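Local coordinates for protein cortical-lytic enzyme (Clostridium perfringens, PDB 5JIP) that probably hydrolyses spore-cortex peptidoglycan during germination, as a muramidase of glycoside hydrolase family 25 with lysozyme-type activity, at residues N245-N250 with I283-F288; V264-N269 with K294-S299. All coordinates share one frame; numbering follows the deposited sequence.

Interaction 1: residues N245-N250 with I283-F288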
ATOM      1  N   ASN A 245      -9.606  -3.926 -28.511  1.00 24.30           N
ATOM      2  CA  ASN A 245      -8.433  -4.710 -28.158  1.00 35.73           C
ATOM      3  C   ASN A 245      -8.168  -4.687 -26.659  1.00 31.92           C
ATOM      4  O   ASN A 245      -7.035  -4.911 -26.229  1.00 28.21           O
ATOM      5  CB  ASN A 245      -7.203  -4.226 -28.929  1.00 35.99           C
ATOM      6  CG  ASN A 245      -6.216  -5.351 -29.188  1.00 38.02           C
ATOM      7  OD1 ASN A 245      -6.610  -6.461 -29.565  1.00 51.64           O
ATOM      8  ND2 ASN A 245      -4.936  -5.085 -28.958  1.00 55.11           N
ATOM      9  N   LYS A 246      -9.201  -4.446 -25.854  1.00 30.73           N
ATOM     10  CA  LYS A 246      -9.025  -4.205 -24.428  1.00 23.56           C
ATOM     11  C   LYS A 246      -9.896  -5.156 -23.615  1.00 26.37           C
ATOM     12  O   LYS A 246     -10.974  -5.564 -24.053  1.00 23.79           O
ATOM     13  CB  LYS A 246      -9.350  -2.753 -24.106  1.00 23.58           C
ATOM     14  CG  LYS A 246      -8.350  -1.760 -24.772  1.00 32.77           C
ATOM     15  CD  LYS A 246      -8.907  -0.333 -24.848  1.00 42.50           C
ATOM     16  CE  LYS A 246      -7.862   0.713 -25.338  1.00 30.48           C
ATOM     17  NZ  LYS A 246      -6.716   0.095 -26.034  1.00 38.55           N
ATOM     18  N   ILE A 247      -9.401  -5.523 -22.432  1.00 19.87           N
ATOM     19  CA  ILE A 247     -10.190  -6.217 -21.424  1.00 16.85           C
ATOM     20  C   ILE A 247     -10.567  -5.214 -20.347  1.00 16.18           C
ATOM     21  O   ILE A 247      -9.696  -4.577 -19.742  1.00 18.74           O
ATOM     22  CB  ILE A 247      -9.429  -7.407 -20.825  1.00 17.36           C
ATOM     23  CG1 ILE A 247      -8.914  -8.317 -21.943  1.00 19.82           C
ATOM     24  CG2 ILE A 247     -10.363  -8.207 -19.919  1.00 12.56           C
ATOM     25  CD1 ILE A 247      -7.952  -9.376 -21.489  1.00 25.59           C
ATOM     26  N   PHE A 248     -11.868  -5.061 -20.114  1.00 15.66           N
ATOM     27  CA  PHE A 248     -12.393  -4.141 -19.110  1.00 11.30           C
ATOM     28  C   PHE A 248     -12.774  -4.969 -17.887  1.00 15.19           C
ATOM     29  O   PHE A 248     -13.686  -5.796 -17.957  1.00 14.23           O
ATOM     30  CB  PHE A 248     -13.595  -3.374 -19.662  1.00 16.28           C
ATOM     31  CG  PHE A 248     -13.235  -2.432 -20.775  1.00 19.71           C
ATOM     32  CD1 PHE A 248     -13.040  -2.906 -22.063  1.00 23.55           C
ATOM     33  CD2 PHE A 248     -13.079  -1.076 -20.524  1.00 20.59           C
ATOM     34  CE1 PHE A 248     -12.696  -2.034 -23.094  1.00 31.07           C
ATOM     35  CE2 PHE A 248     -12.730  -0.201 -21.539  1.00 31.71           C
ATOM     36  CZ  PHE A 248     -12.539  -0.674 -22.829  1.00 30.62           C
ATOM     37  N   VAL A 249     -12.076  -4.756 -16.776  1.00 12.39           N
ATOM     38  CA  VAL A 249     -12.265  -5.552 -15.565  1.00 11.79           C
ATOM     39  C   VAL A 249     -12.773  -4.651 -14.452  1.00 10.29           C
ATOM     40  O   VAL A 249     -12.303  -3.522 -14.287  1.00 10.87           O
ATOM     41  CB  VAL A 249     -10.954  -6.256 -15.141  1.00 14.40           C
ATOM     42  CG1 VAL A 249     -11.209  -7.200 -13.967  1.00 12.20           C
ATOM     43  CG2 VAL A 249     -10.324  -7.002 -16.325  1.00 10.52           C
ATOM     44  N   ASN A 250     -13.731  -5.152 -13.672  1.00 10.20           N
ATOM     45  CA  ASN A 250     -14.209  -4.372 -12.537  1.00 10.84           C
ATOM     46  C   ASN A 250     -14.564  -5.318 -11.399  1.00 10.12           C
ATOM     47  O   ASN A 250     -14.705  -6.533 -11.591  1.00 12.92           O
ATOM     48  CB  ASN A 250     -15.400  -3.474 -12.916  1.00 15.80           C
ATOM     49  CG  ASN A 250     -16.683  -4.248 -13.109  1.00 16.35           C
ATOM     50  OD1 ASN A 250     -16.868  -4.939 -14.112  1.00 24.78           O
ATOM     51  ND2 ASN A 250     -17.589  -4.105 -12.169  1.00 22.75           N
ATOM     52  N   ILE A 283      -7.187  -3.291 -19.575  1.00 13.70           N
ATOM     53  CA  ILE A 283      -5.990  -4.054 -19.909  1.00 18.84           C
ATOM     54  C   ILE A 283      -5.874  -4.134 -21.420  1.00 22.98           C
ATOM     55  O   ILE A 283      -6.822  -4.547 -22.101  1.00 23.31           O
ATOM     56  CB  ILE A 283      -6.027  -5.466 -19.308  1.00 16.96           C
ATOM     57  CG1 ILE A 283      -6.136  -5.385 -17.789  1.00 13.55           C
ATOM     58  CG2 ILE A 283      -4.795  -6.259 -19.725  1.00 16.84           C
ATOM     59  CD1 ILE A 283      -6.323  -6.746 -17.143  1.00 13.32           C
ATOM     60  N   ASP A 284      -4.695  -3.784 -21.932  1.00 24.43           N
ATOM     61  CA  ASP A 284      -4.387  -3.894 -23.352  1.00 26.87           C
ATOM     62  C   ASP A 284      -4.074  -5.348 -23.698  1.00 25.69           C
ATOM     63  O   ASP A 284      -3.100  -5.919 -23.187  1.00 26.80           O
ATOM     64  CB  ASP A 284      -3.214  -2.965 -23.681  1.00 40.24           C
ATOM     65  CG  ASP A 284      -2.973  -2.818 -25.167  1.00 36.47           C
ATOM     66  OD1 ASP A 284      -3.162  -3.805 -25.903  1.00 27.69           O
ATOM     67  OD2 ASP A 284      -2.586  -1.712 -25.596  1.00 48.01           O
ATOM     68  N   LYS A 285      -4.893  -5.940 -24.585  1.00 26.10           N
ATOM     69  CA  LYS A 285      -4.779  -7.365 -24.907  1.00 24.63           C
ATOM     70  C   LYS A 285      -3.467  -7.715 -25.586  1.00 28.39           C
ATOM     71  O   LYS A 285      -3.003  -8.860 -25.476  1.00 27.22           O
ATOM     72  CB  LYS A 285      -5.920  -7.792 -25.823  1.00 37.47           C
ATOM     73  CG  LYS A 285      -7.230  -8.013 -25.132  1.00 37.67           C
ATOM     74  CD  LYS A 285      -8.347  -8.190 -26.156  1.00 41.34           C
ATOM     75  CE  LYS A 285      -8.251  -9.537 -26.840  1.00 47.67           C
ATOM     76  NZ  LYS A 285      -9.405  -9.781 -27.750  1.00 51.24           N
ATOM     77  N   SER A 286      -2.881  -6.763 -26.314  1.00 32.82           N
ATOM     78  CA  SER A 286      -1.677  -7.036 -27.090  1.00 35.24           C
ATOM     79  C   SER A 286      -0.491  -7.386 -26.213  1.00 38.13           C
ATOM     80  O   SER A 286       0.485  -7.955 -26.707  1.00 43.73           O
ATOM     81  CB  SER A 286      -1.330  -5.825 -27.942  1.00 29.84           C
ATOM     82  OG  SER A 286      -0.947  -4.751 -27.121  1.00 35.79           O
ATOM     83  N   ARG A 287      -0.540  -7.061 -24.927  1.00 37.56           N
ATOM     84  CA  ARG A 287       0.566  -7.397 -24.043  1.00 35.34           C
ATOM     85  C   ARG A 287       0.592  -8.861 -23.661  1.00 29.10           C
ATOM     86  O   ARG A 287       1.537  -9.278 -22.985  1.00 31.08           O
ATOM     87  CB  ARG A 287       0.513  -6.550 -22.766  1.00 28.13           C
ATOM     88  CG  ARG A 287       0.787  -5.080 -23.028  1.00 47.82           C
ATOM     89  CD  ARG A 287       0.876  -4.281 -21.750  1.00 40.77           C
ATOM     90  NE  ARG A 287       0.983  -2.855 -22.032  1.00 53.24           N
ATOM     91  CZ  ARG A 287       0.874  -1.890 -21.118  1.00 53.14           C
ATOM     92  NH1 ARG A 287       0.657  -2.191 -19.837  1.00 49.72           N
ATOM     93  NH2 ARG A 287       0.980  -0.617 -21.493  1.00 54.17           N
ATOM     94  N   PHE A 288      -0.401  -9.647 -24.082  1.00 28.64           N
ATOM     95  CA  PHE A 288      -0.518 -11.040 -23.682  1.00 24.10           C
ATOM     96  C   PHE A 288      -0.745 -11.927 -24.899  1.00 37.31           C
ATOM     97  O   PHE A 288      -1.364 -11.505 -25.883  1.00 31.29           O
ATOM     98  CB  PHE A 288      -1.668 -11.221 -22.689  1.00 29.22           C
ATOM     99  CG  PHE A 288      -1.559 -10.323 -21.504  1.00 23.73           C
ATOM    100  CD1 PHE A 288      -0.867 -10.727 -20.388  1.00 19.51           C
ATOM    101  CD2 PHE A 288      -2.109  -9.058 -21.534  1.00 21.48           C
ATOM    102  CE1 PHE A 288      -0.739  -9.888 -19.316  1.00 20.31           C
ATOM    103  CE2 PHE A 288      -1.987  -8.220 -20.476  1.00 21.39           C
ATOM    104  CZ  PHE A 288      -1.299  -8.629 -19.359  1.00 14.71           C
TER
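The flat groups here are the D284 carboxylate and the N245 amide, their planes 84° apart. Above the carboxylate plane OD1 meets S286 OG at 2.7 Å; through its anti lone pair, the side away from OD2, OD1 takes S286 N at 3.0 Å, making an Asx turn. The two groups cross obliquely, N245 ND2 standing 3.8 Å from D284 OD1. Next to these groups, strands 246-250 and 280-284 pair antiparallel: the hydrogen-bonded pair I247 and I283 exchanges two bonds, I247 N reaching I283 O at 2.8 Å. Past it K285 N, in the 3-10 turn 285-287, bonds N245 O almost along the C=O axis. The K285 chain, bent at chi3 (73°), lays CG across the branch of I247, 3.6 Å from CG1, and passes CD over the N245 peptide. V249 CG2 and I283 CD1 meet on the face turned to the other sheet of this C-terminal beta domain, while K246 lies on the outer face beside R137 of the second subunit. K246 NZ and D284 OD2 stay 4.5 Å apart, beyond a salt bridge, so attraction between them is probably modest; the two S286 donors on OD1 should favour an ionised D284.

Interaction 2: residues V264-N269 with K294-S299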
ATOM      1  N   VAL A 264      -3.910  -7.725 -10.484  1.00 12.71           N
ATOM      2  CA  VAL A 264      -4.761  -8.367 -11.488  1.00  9.99           C
ATOM      3  C   VAL A 264      -3.888  -9.143 -12.458  1.00 10.40           C
ATOM      4  O   VAL A 264      -2.783  -8.704 -12.817  1.00  9.44           O
ATOM      5  CB  VAL A 264      -5.617  -7.329 -12.238  1.00 13.28           C
ATOM      6  CG1 VAL A 264      -6.420  -7.986 -13.355  1.00 14.20           C
ATOM      7  CG2 VAL A 264      -6.537  -6.620 -11.243  1.00  9.95           C
ATOM      8  N   PHE A 265      -4.402 -10.289 -12.897  1.00 10.22           N
ATOM      9  CA  PHE A 265      -3.651 -11.211 -13.740  1.00 14.87           C
ATOM     10  C   PHE A 265      -4.492 -11.672 -14.921  1.00 12.72           C
ATOM     11  O   PHE A 265      -5.708 -11.867 -14.789  1.00 11.37           O
ATOM     12  CB  PHE A 265      -3.218 -12.422 -12.948  1.00 12.53           C
ATOM     13  CG  PHE A 265      -2.364 -12.091 -11.740  1.00 13.32           C
ATOM     14  CD1 PHE A 265      -2.951 -11.757 -10.522  1.00 12.76           C
ATOM     15  CD2 PHE A 265      -0.977 -12.121 -11.834  1.00 17.39           C
ATOM     16  CE1 PHE A 265      -2.158 -11.455  -9.410  1.00 13.79           C
ATOM     17  CE2 PHE A 265      -0.170 -11.804 -10.734  1.00 14.88           C
ATOM     18  CZ  PHE A 265      -0.758 -11.484  -9.521  1.00 14.11           C
ATOM     19  N   VAL A 266      -3.821 -11.865 -16.060  1.00 16.37           N
ATOM     20  CA  VAL A 266      -4.419 -12.439 -17.266  1.00 16.63           C
ATOM     21  C   VAL A 266      -3.697 -13.753 -17.549  1.00 17.85           C
ATOM     22  O   VAL A 266      -2.481 -13.757 -17.793  1.00 16.81           O
ATOM     23  CB  VAL A 266      -4.319 -11.490 -18.471  1.00 17.02           C
ATOM     24  CG1 VAL A 266      -4.855 -12.198 -19.731  1.00 25.57           C
ATOM     25  CG2 VAL A 266      -5.059 -10.182 -18.221  1.00 16.51           C
ATOM     26  N   ASN A 267      -4.443 -14.860 -17.509  1.00 15.76           N
ATOM     27  CA  ASN A 267      -3.850 -16.185 -17.608  1.00 19.03           C
ATOM     28  C   ASN A 267      -2.609 -16.253 -16.717  1.00 26.00           C
ATOM     29  O   ASN A 267      -1.551 -16.713 -17.154  1.00 23.65           O
ATOM     30  CB  ASN A 267      -3.494 -16.516 -19.060  1.00 21.26           C
ATOM     31  CG  ASN A 267      -4.710 -16.595 -19.977  1.00 19.41           C
ATOM     32  OD1 ASN A 267      -5.815 -16.935 -19.545  1.00 16.29           O
ATOM     33  ND2 ASN A 267      -4.506 -16.290 -21.241  1.00 22.56           N
ATOM     34  N   ASP A 268      -2.714 -15.747 -15.487  1.00 20.18           N
ATOM     35  CA  ASP A 268      -1.671 -15.822 -14.461  1.00 19.71           C
ATOM     36  C   ASP A 268      -0.483 -14.919 -14.748  1.00 22.38           C
ATOM     37  O   ASP A 268       0.489 -14.921 -13.967  1.00 21.99           O
ATOM     38  CB  ASP A 268      -1.159 -17.260 -14.256  1.00 21.01           C
ATOM     39  CG  ASP A 268      -2.261 -18.213 -13.792  1.00 24.50           C
ATOM     40  OD1 ASP A 268      -3.151 -17.784 -13.031  1.00 20.69           O
ATOM     41  OD2 ASP A 268      -2.252 -19.393 -14.199  1.00 34.25           O
ATOM     42  N   ASN A 269      -0.503 -14.164 -15.833  1.00 16.36           N
ATOM     43  CA  ASN A 269       0.516 -13.169 -16.076  1.00 20.54           C
ATOM     44  C   ASN A 269       0.066 -11.867 -15.448  1.00 19.20           C
ATOM     45  O   ASN A 269      -1.108 -11.498 -15.527  1.00 14.30           O
ATOM     46  CB  ASN A 269       0.760 -12.975 -17.571  1.00 17.93           C
ATOM     47  CG  ASN A 269       1.205 -14.252 -18.248  1.00 33.33           C
ATOM     48  OD1 ASN A 269       0.483 -14.825 -19.067  1.00 36.84           O
ATOM     49  ND2 ASN A 269       2.388 -14.715 -17.891  1.00 30.65           N
ATOM     50  N   LYS A 294      -9.697 -18.896 -27.614  1.00 37.88           N
ATOM     51  CA  LYS A 294      -9.439 -19.638 -26.387  1.00 37.26           C
ATOM     52  C   LYS A 294      -9.896 -18.838 -25.167  1.00 36.52           C
ATOM     53  O   LYS A 294      -9.782 -17.609 -25.146  1.00 29.63           O
ATOM     54  CB  LYS A 294      -7.954 -19.948 -26.254  1.00 31.08           C
ATOM     55  N   PRO A 295     -10.407 -19.514 -24.133  1.00 25.94           N
ATOM     56  CA  PRO A 295     -10.823 -18.803 -22.922  1.00 24.09           C
ATOM     57  C   PRO A 295      -9.679 -18.001 -22.320  1.00 26.44           C
ATOM     58  O   PRO A 295      -8.503 -18.316 -22.510  1.00 22.14           O
ATOM     59  CB  PRO A 295     -11.266 -19.928 -21.981  1.00 25.83           C
ATOM     60  CG  PRO A 295     -11.629 -21.034 -22.862  1.00 34.03           C
ATOM     61  CD  PRO A 295     -10.686 -20.956 -24.030  1.00 36.37           C
ATOM     62  N   ILE A 296     -10.047 -16.937 -21.603  1.00 22.13           N
ATOM     63  CA  ILE A 296      -9.099 -16.038 -20.954  1.00 23.72           C
ATOM     64  C   ILE A 296      -9.454 -15.991 -19.478  1.00 20.84           C
ATOM     65  O   ILE A 296     -10.600 -15.694 -19.122  1.00 18.71           O
ATOM     66  CB  ILE A 296      -9.129 -14.632 -21.564  1.00 23.04           C
ATOM     67  CG1 ILE A 296      -8.716 -14.688 -23.047  1.00 23.86           C
ATOM     68  CG2 ILE A 296      -8.195 -13.682 -20.792  1.00 20.50           C
ATOM     69  CD1 ILE A 296      -9.015 -13.397 -23.822  1.00 22.98           C
ATOM     70  N   LYS A 297      -8.481 -16.274 -18.622  1.00 20.83           N
ATOM     71  CA  LYS A 297      -8.694 -16.232 -17.182  1.00 21.26           C
ATOM     72  C   LYS A 297      -8.252 -14.884 -16.629  1.00 16.09           C
ATOM     73  O   LYS A 297      -7.066 -14.517 -16.713  1.00 15.96           O
ATOM     74  CB  LYS A 297      -7.962 -17.353 -16.448  1.00 22.77           C
ATOM     75  CG  LYS A 297      -8.313 -17.345 -14.949  1.00 20.85           C
ATOM     76  CD  LYS A 297      -7.659 -18.486 -14.154  1.00 24.77           C
ATOM     77  CE  LYS A 297      -6.168 -18.355 -14.143  1.00 26.77           C
ATOM     78  NZ  LYS A 297      -5.579 -19.158 -13.019  1.00 27.80           N
ATOM     79  N   ILE A 298      -9.198 -14.176 -16.041  1.00 18.97           N
ATOM     80  CA  ILE A 298      -8.920 -12.969 -15.282  1.00 11.92           C
ATOM     81  C   ILE A 298      -8.943 -13.350 -13.806  1.00 13.86           C
ATOM     82  O   ILE A 298      -9.873 -14.023 -13.343  1.00 12.81           O
ATOM     83  CB  ILE A 298      -9.953 -11.874 -15.588  1.00 13.64           C
ATOM     84  CG1 ILE A 298     -10.038 -11.580 -17.102  1.00 15.94           C
ATOM     85  CG2 ILE A 298      -9.625 -10.609 -14.799  1.00 13.63           C
ATOM     86  CD1 ILE A 298      -8.758 -11.007 -17.738  1.00 15.50           C
ATOM     87  N   SER A 299      -7.912 -12.957 -13.061  1.00 14.79           N
ATOM     88  CA  SER A 299      -7.901 -13.234 -11.632  1.00 12.00           C
ATOM     89  C   SER A 299      -7.366 -12.027 -10.872  1.00  7.71           C
ATOM     90  O   SER A 299      -6.661 -11.171 -11.424  1.00  9.72           O
ATOM     91  CB  SER A 299      -7.067 -14.470 -11.291  1.00 12.07           C
ATOM     92  OG  SER A 299      -5.747 -14.299 -11.730  1.00 14.04           O
TER
HETATM   93  O   HOH W   1      -6.184 -17.445 -23.322  1.00 22.61           O
HETATM   94  O   HOH W   2      -5.318 -14.906 -14.492  1.00 14.94           O
HETATM   95  O   HOH W   3      -4.118 -16.337 -10.917  1.00 20.36           O
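Strand segments 264-266 and 296-299 run antiparallel, their axes 4.9 Å apart at closest and 170° between N-to-C directions, F265 and S299 forming a hydrogen-bonded pair and V266 and I298 a non-hydrogen-bonded one. Their strands, 259-266 and 296-304, are the two inner ones of a four-stranded antiparallel sheet, one half of a beta sandwich whose strand order is as in fibronectin type III domains, and 259-266 ends in a type I' turn, V266 to N269, the tip of a beta hairpin. That turn brings N267 and D268 alongside strand 296-304. N267 extends the pairing with both backbone and side chain: its N bonds K297 O at 2.8 Å, while OD1 accepts K297 N on a nearly straight path (176°), though the donor stands above the amide's carbonyl plane. The other end of this amide, ND2, reaches P295 O through a water. K297 leaves its strand with CG anti to the backbone N (chi1 -175°) and bends at chi3, which turns NZ back onto the tip of D268; OD1 receives it on the syn lone pair at 2.8 Å, a salt bridge, with a long, weak ion pair to E315 of strand 314-318, on the other side of strand 296-304. On the face looking into the sandwich, V266 lies alongside both isoleucines: CG1 touches I296 CG2 at 3.8 Å, and CG2 touches I298 CD1. F265 is on the opposite face, its ring in a cation-pi contact with R313 and its CB 3.4 Å from S299 OG. That hydroxyl, between backbone N and carbonyl carbon, meets two waters: one is also held by D268 N and K297 O, and the other donates to D268 OD1 at 2.7 Å.

How the interactions relate
After strand 239-243 of this C-terminal beta domain, the chain runs through 245-250, crosses to the other sheet for 264-269, returns to 283-288 and crosses again to 294-299. Interaction 1 closes the loop from 250 to 283 and interaction 2 that from 269 to 294; because their segments alternate, the two closures cross. Interaction 1 pairs strands of the three-stranded sheet, interaction 2 those of the four-stranded one, so each sheet is built from strands on both sides of an excursion into the other. Their facing sides interlock in the core, I283 CD1 lying 3.8 Å from V266 CG2 and V249 CG1 3.9 Å from I298 CG2, while F288 packs against N269 at the margin.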